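PDB 3KZW: cytosol aminopeptidase from Staphylococcus aureus subsp. aureus, which probably removes amino acids, leucine among them, from the N-termini of peptides as a metal-dependent aminopeptidase of the hexameric leucine aminopeptidase family. Local coordinates for residues Tyr93-Gly101 and Ile114-Glu125. Sequence-based numbering, arbitrary orientation.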
ATOM      1  N   TYR A  93       0.573  38.086 -50.634  1.00  2.68           N
ATOM      2  CA  TYR A  93       1.397  37.796 -49.467  1.00  2.64           C
ATOM      3  C   TYR A  93       0.755  36.737 -48.580  1.00  2.64           C
ATOM      4  O   TYR A  93      -0.469  36.591 -48.548  1.00  2.63           O
ATOM      5  CB  TYR A  93       1.633  39.073 -48.652  1.00  2.65           C
ATOM      6  CG  TYR A  93       2.688  39.997 -49.226  1.00  2.68           C
ATOM      7  CD1 TYR A  93       2.385  40.879 -50.262  1.00  2.69           C
ATOM      8  CD2 TYR A  93       3.989  39.994 -48.725  1.00  2.69           C
ATOM      9  CE1 TYR A  93       3.353  41.730 -50.788  1.00  2.72           C
ATOM     10  CE2 TYR A  93       4.965  40.840 -49.246  1.00  2.66           C
ATOM     11  CZ  TYR A  93       4.638  41.706 -50.277  1.00  2.71           C
ATOM     12  OH  TYR A  93       5.592  42.548 -50.801  1.00  2.73           O
ATOM     13  N   ARG A  94       1.597  35.995 -47.867  1.00  2.64           N
ATOM     14  CA  ARG A  94       1.137  35.122 -46.800  1.00  2.63           C
ATOM     15  C   ARG A  94       1.065  35.952 -45.526  1.00  2.61           C
ATOM     16  O   ARG A  94       2.093  36.351 -44.979  1.00  2.61           O
ATOM     17  CB  ARG A  94       2.087  33.933 -46.620  1.00  2.65           C
ATOM     18  CG  ARG A  94       1.606  32.895 -45.617  1.00  2.62           C
ATOM     19  CD  ARG A  94       2.664  31.840 -45.355  1.00  2.63           C
ATOM     20  NE  ARG A  94       2.197  30.836 -44.406  1.00  2.63           N
ATOM     21  CZ  ARG A  94       2.904  29.785 -44.001  1.00  2.65           C
ATOM     22  NH1 ARG A  94       4.132  29.581 -44.458  1.00  2.71           N
ATOM     23  NH2 ARG A  94       2.379  28.936 -43.130  1.00  2.69           N
ATOM     24  N   LEU A  95      -0.152  36.229 -45.071  1.00  2.62           N
ATOM     25  CA  LEU A  95      -0.357  37.006 -43.855  1.00  2.65           C
ATOM     26  C   LEU A  95      -0.462  36.103 -42.633  1.00  2.65           C
ATOM     27  O   LEU A  95      -1.252  35.160 -42.620  1.00  2.65           O
ATOM     28  CB  LEU A  95      -1.601  37.891 -43.981  1.00  2.66           C
ATOM     29  CG  LEU A  95      -1.995  38.779 -42.794  1.00  2.64           C
ATOM     30  CD1 LEU A  95      -0.871  39.728 -42.413  1.00  2.61           C
ATOM     31  CD2 LEU A  95      -3.268  39.552 -43.099  1.00  2.60           C
ATOM     32  N   ILE A  96       0.346  36.400 -41.619  1.00  2.65           N
ATOM     33  CA  ILE A  96       0.303  35.687 -40.348  1.00  2.64           C
ATOM     34  C   ILE A  96      -0.162  36.632 -39.244  1.00  2.68           C
ATOM     35  O   ILE A  96       0.467  37.659 -38.974  1.00  2.66           O
ATOM     36  CB  ILE A  96       1.661  35.040 -39.995  1.00  2.65           C
ATOM     37  CG1 ILE A  96       2.047  34.009 -41.060  1.00  2.63           C
ATOM     38  CG2 ILE A  96       1.604  34.379 -38.611  1.00  2.70           C
ATOM     39  CD1 ILE A  96       3.494  33.578 -41.019  1.00  2.64           C
ATOM     40  N   THR A  97      -1.274  36.266 -38.618  1.00  2.71           N
ATOM     41  CA  THR A  97      -1.924  37.081 -37.607  1.00  2.67           C
ATOM     42  C   THR A  97      -1.841  36.410 -36.242  1.00  2.69           C
ATOM     43  O   THR A  97      -2.100  35.212 -36.116  1.00  2.70           O
ATOM     44  CB  THR A  97      -3.393  37.350 -38.013  1.00  2.65           C
ATOM     45  OG1 THR A  97      -3.444  38.518 -38.841  1.00  2.77           O
ATOM     46  CG2 THR A  97      -4.300  37.551 -36.804  1.00  2.74           C
ATOM     47  N   VAL A  98      -1.454  37.186 -35.231  1.00  2.67           N
ATOM     48  CA  VAL A  98      -1.529  36.743 -33.839  1.00  2.67           C
ATOM     49  C   VAL A  98      -2.395  37.716 -33.033  1.00  2.66           C
ATOM     50  O   VAL A  98      -2.191  38.928 -33.083  1.00  2.68           O
ATOM     51  CB  VAL A  98      -0.119  36.531 -33.201  1.00  2.67           C
ATOM     52  CG1 VAL A  98       0.720  37.805 -33.247  1.00  2.63           C
ATOM     53  CG2 VAL A  98      -0.230  35.998 -31.777  1.00  2.62           C
ATOM     54  N   GLY A  99      -3.374  37.173 -32.315  1.00  2.67           N
ATOM     55  CA  GLY A  99      -4.293  37.979 -31.517  1.00  2.64           C
ATOM     56  C   GLY A  99      -3.633  38.633 -30.318  1.00  2.64           C
ATOM     57  O   GLY A  99      -2.752  38.047 -29.683  1.00  2.62           O
ATOM     58  N   LEU A 100      -4.067  39.853 -30.013  1.00  2.64           N
ATOM     59  CA  LEU A 100      -3.514  40.619 -28.895  1.00  2.63           C
ATOM     60  C   LEU A 100      -4.540  40.848 -27.791  1.00  2.61           C
ATOM     61  O   LEU A 100      -4.182  41.254 -26.684  1.00  2.66           O
ATOM     62  CB  LEU A 100      -2.967  41.964 -29.378  1.00  2.63           C
ATOM     63  CG  LEU A 100      -2.064  42.009 -30.615  1.00  2.60           C
ATOM     64  CD1 LEU A 100      -1.902  43.443 -31.071  1.00  2.59           C
ATOM     65  CD2 LEU A 100      -0.706  41.372 -30.356  1.00  2.59           C
ATOM     66  N   GLY A 101      -5.808  40.584 -28.098  1.00  2.59           N
ATOM     67  CA  GLY A 101      -6.908  40.824 -27.167  1.00  2.62           C
ATOM     68  C   GLY A 101      -7.155  42.304 -26.972  1.00  2.60           C
ATOM     69  O   GLY A 101      -6.837  43.111 -27.844  1.00  2.59           O
ATOM     70  N   ILE A 114       1.599  35.766 -26.623  1.00  2.67           N
ATOM     71  CA  ILE A 114       1.553  36.314 -27.982  1.00  2.61           C
ATOM     72  C   ILE A 114       2.824  35.977 -28.762  1.00  2.60           C
ATOM     73  O   ILE A 114       2.749  35.361 -29.825  1.00  2.61           O
ATOM     74  CB  ILE A 114       1.300  37.853 -27.983  1.00  2.63           C
ATOM     75  CG1 ILE A 114      -0.131  38.164 -27.537  1.00  2.63           C
ATOM     76  CG2 ILE A 114       1.549  38.452 -29.366  1.00  2.59           C
ATOM     77  CD1 ILE A 114      -0.314  39.565 -26.981  1.00  2.61           C
ATOM     78  N   TRP A 115       3.979  36.377 -28.232  1.00  2.61           N
ATOM     79  CA  TRP A 115       5.266  36.111 -28.883  1.00  2.63           C
ATOM     80  C   TRP A 115       5.577  34.616 -28.918  1.00  2.66           C
ATOM     81  O   TRP A 115       6.122  34.110 -29.902  1.00  2.63           O
ATOM     82  CB  TRP A 115       6.407  36.867 -28.193  1.00  2.60           C
ATOM     83  CG  TRP A 115       6.355  38.359 -28.348  1.00  2.68           C
ATOM     84  CD1 TRP A 115       6.204  39.282 -27.350  1.00  2.65           C
ATOM     85  CD2 TRP A 115       6.464  39.104 -29.570  1.00  2.72           C
ATOM     86  NE1 TRP A 115       6.208  40.552 -27.874  1.00  2.61           N
ATOM     87  CE2 TRP A 115       6.364  40.473 -29.232  1.00  2.66           C
ATOM     88  CE3 TRP A 115       6.632  38.748 -30.916  1.00  2.67           C
ATOM     89  CZ2 TRP A 115       6.430  41.489 -30.194  1.00  2.68           C
ATOM     90  CZ3 TRP A 115       6.694  39.758 -31.872  1.00  2.66           C
ATOM     91  CH2 TRP A 115       6.593  41.112 -31.503  1.00  2.71           C
ATOM     92  N   GLY A 116       5.219  33.919 -27.841  1.00  2.68           N
ATOM     93  CA  GLY A 116       5.443  32.483 -27.716  1.00  2.63           C
ATOM     94  C   GLY A 116       4.791  31.678 -28.820  1.00  2.62           C
ATOM     95  O   GLY A 116       5.469  30.947 -29.541  1.00  2.67           O
ATOM     96  N   HIS A 117       3.476  31.820 -28.959  1.00  2.58           N
ATOM     97  CA  HIS A 117       2.730  31.096 -29.987  1.00  2.62           C
ATOM     98  C   HIS A 117       3.145  31.487 -31.407  1.00  2.63           C
ATOM     99  O   HIS A 117       3.153  30.645 -32.310  1.00  2.61           O
ATOM    100  CB  HIS A 117       1.219  31.269 -29.808  1.00  2.58           C
ATOM    101  CG  HIS A 117       0.651  30.504 -28.652  1.00  2.62           C
ATOM    102  ND1 HIS A 117      -0.554  30.829 -28.070  1.00  2.69           N
ATOM    103  CD2 HIS A 117       1.127  29.439 -27.964  1.00  2.63           C
ATOM    104  CE1 HIS A 117      -0.800  29.994 -27.075  1.00  2.71           C
ATOM    105  NE2 HIS A 117       0.205  29.142 -26.989  1.00  2.63           N
ATOM    106  N   LEU A 118       3.494  32.760 -31.590  1.00  2.65           N
ATOM    107  CA  LEU A 118       3.934  33.271 -32.887  1.00  2.64           C
ATOM    108  C   LEU A 118       5.230  32.612 -33.352  1.00  2.67           C
ATOM    109  O   LEU A 118       5.267  32.019 -34.426  1.00  2.68           O
ATOM    110  CB  LEU A 118       4.094  34.795 -32.850  1.00  2.67           C
ATOM    111  CG  LEU A 118       4.574  35.482 -34.138  1.00  2.68           C
ATOM    112  CD1 LEU A 118       3.541  35.354 -35.255  1.00  2.66           C
ATOM    113  CD2 LEU A 118       4.915  36.936 -33.882  1.00  2.59           C
ATOM    114  N   PHE A 119       6.280  32.712 -32.536  1.00  2.70           N
ATOM    115  CA  PHE A 119       7.588  32.149 -32.883  1.00  2.68           C
ATOM    116  C   PHE A 119       7.570  30.622 -33.018  1.00  2.68           C
ATOM    117  O   PHE A 119       8.329  30.055 -33.804  1.00  2.67           O
ATOM    118  CB  PHE A 119       8.665  32.593 -31.885  1.00  2.64           C
ATOM    119  CG  PHE A 119       8.967  34.067 -31.929  1.00  2.65           C
ATOM    120  CD1 PHE A 119       9.228  34.710 -33.140  1.00  2.69           C
ATOM    121  CD2 PHE A 119       9.013  34.813 -30.757  1.00  2.67           C
ATOM    122  CE1 PHE A 119       9.511  36.074 -33.177  1.00  2.64           C
ATOM    123  CE2 PHE A 119       9.298  36.178 -30.787  1.00  2.70           C
ATOM    124  CZ  PHE A 119       9.547  36.806 -31.997  1.00  2.59           C
ATOM    125  N   GLN A 120       6.695  29.970 -32.253  1.00  2.69           N
ATOM    126  CA  GLN A 120       6.485  28.525 -32.368  1.00  2.65           C
ATOM    127  C   GLN A 120       5.868  28.161 -33.714  1.00  2.64           C
ATOM    128  O   GLN A 120       6.248  27.162 -34.323  1.00  2.66           O
ATOM    129  CB  GLN A 120       5.608  28.008 -31.228  1.00  2.62           C
ATOM    130  CG  GLN A 120       6.352  27.820 -29.915  1.00  2.65           C
ATOM    131  CD  GLN A 120       5.436  27.500 -28.750  1.00  2.67           C
ATOM    132  OE1 GLN A 120       4.213  27.465 -28.893  1.00  2.72           O
ATOM    133  NE2 GLN A 120       6.027  27.268 -27.582  1.00  2.60           N
ATOM    134  N   TYR A 121       4.919  28.977 -34.170  1.00  2.65           N
ATOM    135  CA  TYR A 121       4.303  28.788 -35.480  1.00  2.65           C
ATOM    136  C   TYR A 121       5.313  29.022 -36.604  1.00  2.68           C
ATOM    137  O   TYR A 121       5.390  28.235 -37.549  1.00  2.65           O
ATOM    138  CB  TYR A 121       3.080  29.698 -35.653  1.00  2.60           C
ATOM    139  CG  TYR A 121       2.355  29.476 -36.962  1.00  2.66           C
ATOM    140  CD1 TYR A 121       1.467  28.413 -37.116  1.00  2.62           C
ATOM    141  CD2 TYR A 121       2.566  30.320 -38.052  1.00  2.67           C
ATOM    142  CE1 TYR A 121       0.805  28.197 -38.317  1.00  2.64           C
ATOM    143  CE2 TYR A 121       1.909  30.111 -39.264  1.00  2.65           C
ATOM    144  CZ  TYR A 121       1.028  29.050 -39.387  1.00  2.69           C
ATOM    145  OH  TYR A 121       0.376  28.838 -40.582  1.00  2.68           O
ATOM    146  N   ILE A 122       6.086  30.102 -36.483  1.00  2.67           N
ATOM    147  CA  ILE A 122       7.123  30.454 -37.452  1.00  2.64           C
ATOM    148  C   ILE A 122       8.117  29.309 -37.651  1.00  2.64           C
ATOM    149  O   ILE A 122       8.457  28.976 -38.787  1.00  2.71           O
ATOM    150  CB  ILE A 122       7.875  31.764 -37.040  1.00  2.67           C
ATOM    151  CG1 ILE A 122       6.920  32.965 -36.962  1.00  2.65           C
ATOM    152  CG2 ILE A 122       9.035  32.069 -37.987  1.00  2.74           C
ATOM    153  CD1 ILE A 122       6.058  33.197 -38.201  1.00  2.72           C
ATOM    154  N   LYS A 123       8.560  28.705 -36.547  1.00  2.66           N
ATOM    155  CA  LYS A 123       9.542  27.619 -36.593  1.00  2.68           C
ATOM    156  C   LYS A 123       8.984  26.310 -37.143  1.00  2.69           C
ATOM    157  O   LYS A 123       9.635  25.652 -37.957  1.00  2.70           O
ATOM    158  CB  LYS A 123      10.194  27.394 -35.221  1.00  2.67           C
ATOM    159  CG  LYS A 123      11.290  28.407 -34.876  1.00  2.84           C
ATOM    160  CD  LYS A 123      12.528  28.247 -35.767  1.00  2.84           C
ATOM    161  CE  LYS A 123      13.468  29.436 -35.637  1.00  2.79           C
ATOM    162  NZ  LYS A 123      14.673  29.289 -36.492  1.00  2.79           N
ATOM    163  N   SER A 124       7.778  25.945 -36.710  1.00  2.66           N
ATOM    164  CA  SER A 124       7.143  24.704 -37.159  1.00  2.68           C
ATOM    165  C   SER A 124       6.739  24.761 -38.630  1.00  2.67           C
ATOM    166  O   SER A 124       6.604  23.724 -39.279  1.00  2.71           O
ATOM    167  CB  SER A 124       5.929  24.364 -36.292  1.00  2.68           C
ATOM    168  OG  SER A 124       4.876  25.281 -36.514  1.00  2.86           O
ATOM    169  N   GLU A 125       6.550  25.971 -39.150  1.00  2.69           N
ATOM    170  CA  GLU A 125       6.213  26.170 -40.562  1.00  2.67           C
ATOM    171  C   GLU A 125       7.449  26.372 -41.445  1.00  2.66           C
ATOM    172  O   GLU A 125       7.321  26.581 -42.653  1.00  2.67           O
ATOM    173  CB  GLU A 125       5.230  27.336 -40.728  1.00  2.62           C
ATOM    174  CG  GLU A 125       3.804  27.023 -40.282  1.00  2.65           C
ATOM    175  CD  GLU A 125       3.088  26.033 -41.197  1.00  2.77           C
ATOM    176  OE1 GLU A 125       3.105  26.234 -42.434  1.00  2.74           O
ATOM    177  OE2 GLU A 125       2.498  25.059 -40.677  1.00  2.72           O
TER
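R94 reaches from the strand to the C-terminal end of the helix, where its NH2 meets both E125 and Y121. Its CG stands anti to the backbone N (chi1 -174°) and the chain runs extended to NE, which carries the guanidinium to the helix end. R94 NH2 forms a salt bridge with E125 OE1 at 2.9 Å; the oxygen lies near the guanidinium plane, but the nitrogen sits above the carboxylate plane, and the two planes are 88° apart. The same NH2 makes a weak, bent hydrogen bond to Y121 OH at 3.2 Å. E125 CG lies over one face of the Y121 ring, toward its rim, while I96 CD1 touches its edge and packs on I122 CD1 at 3.8 Å. The other branch, I96 CG2, meets L118 CD1. Further along, V98 crosses I114 at about a right angle, CG2 to CG2 at 3.9 Å, and L100 CD2 fits against CG2 and CD1 of I114. Strand and helix run antiparallel (168°), the first half of a beta-alpha-beta crossover that continues into strand 129-133, parallel to 91-101 with 39-45 between them; L118 also touches 39-45, and W115 and F119 pack on helix 144-157.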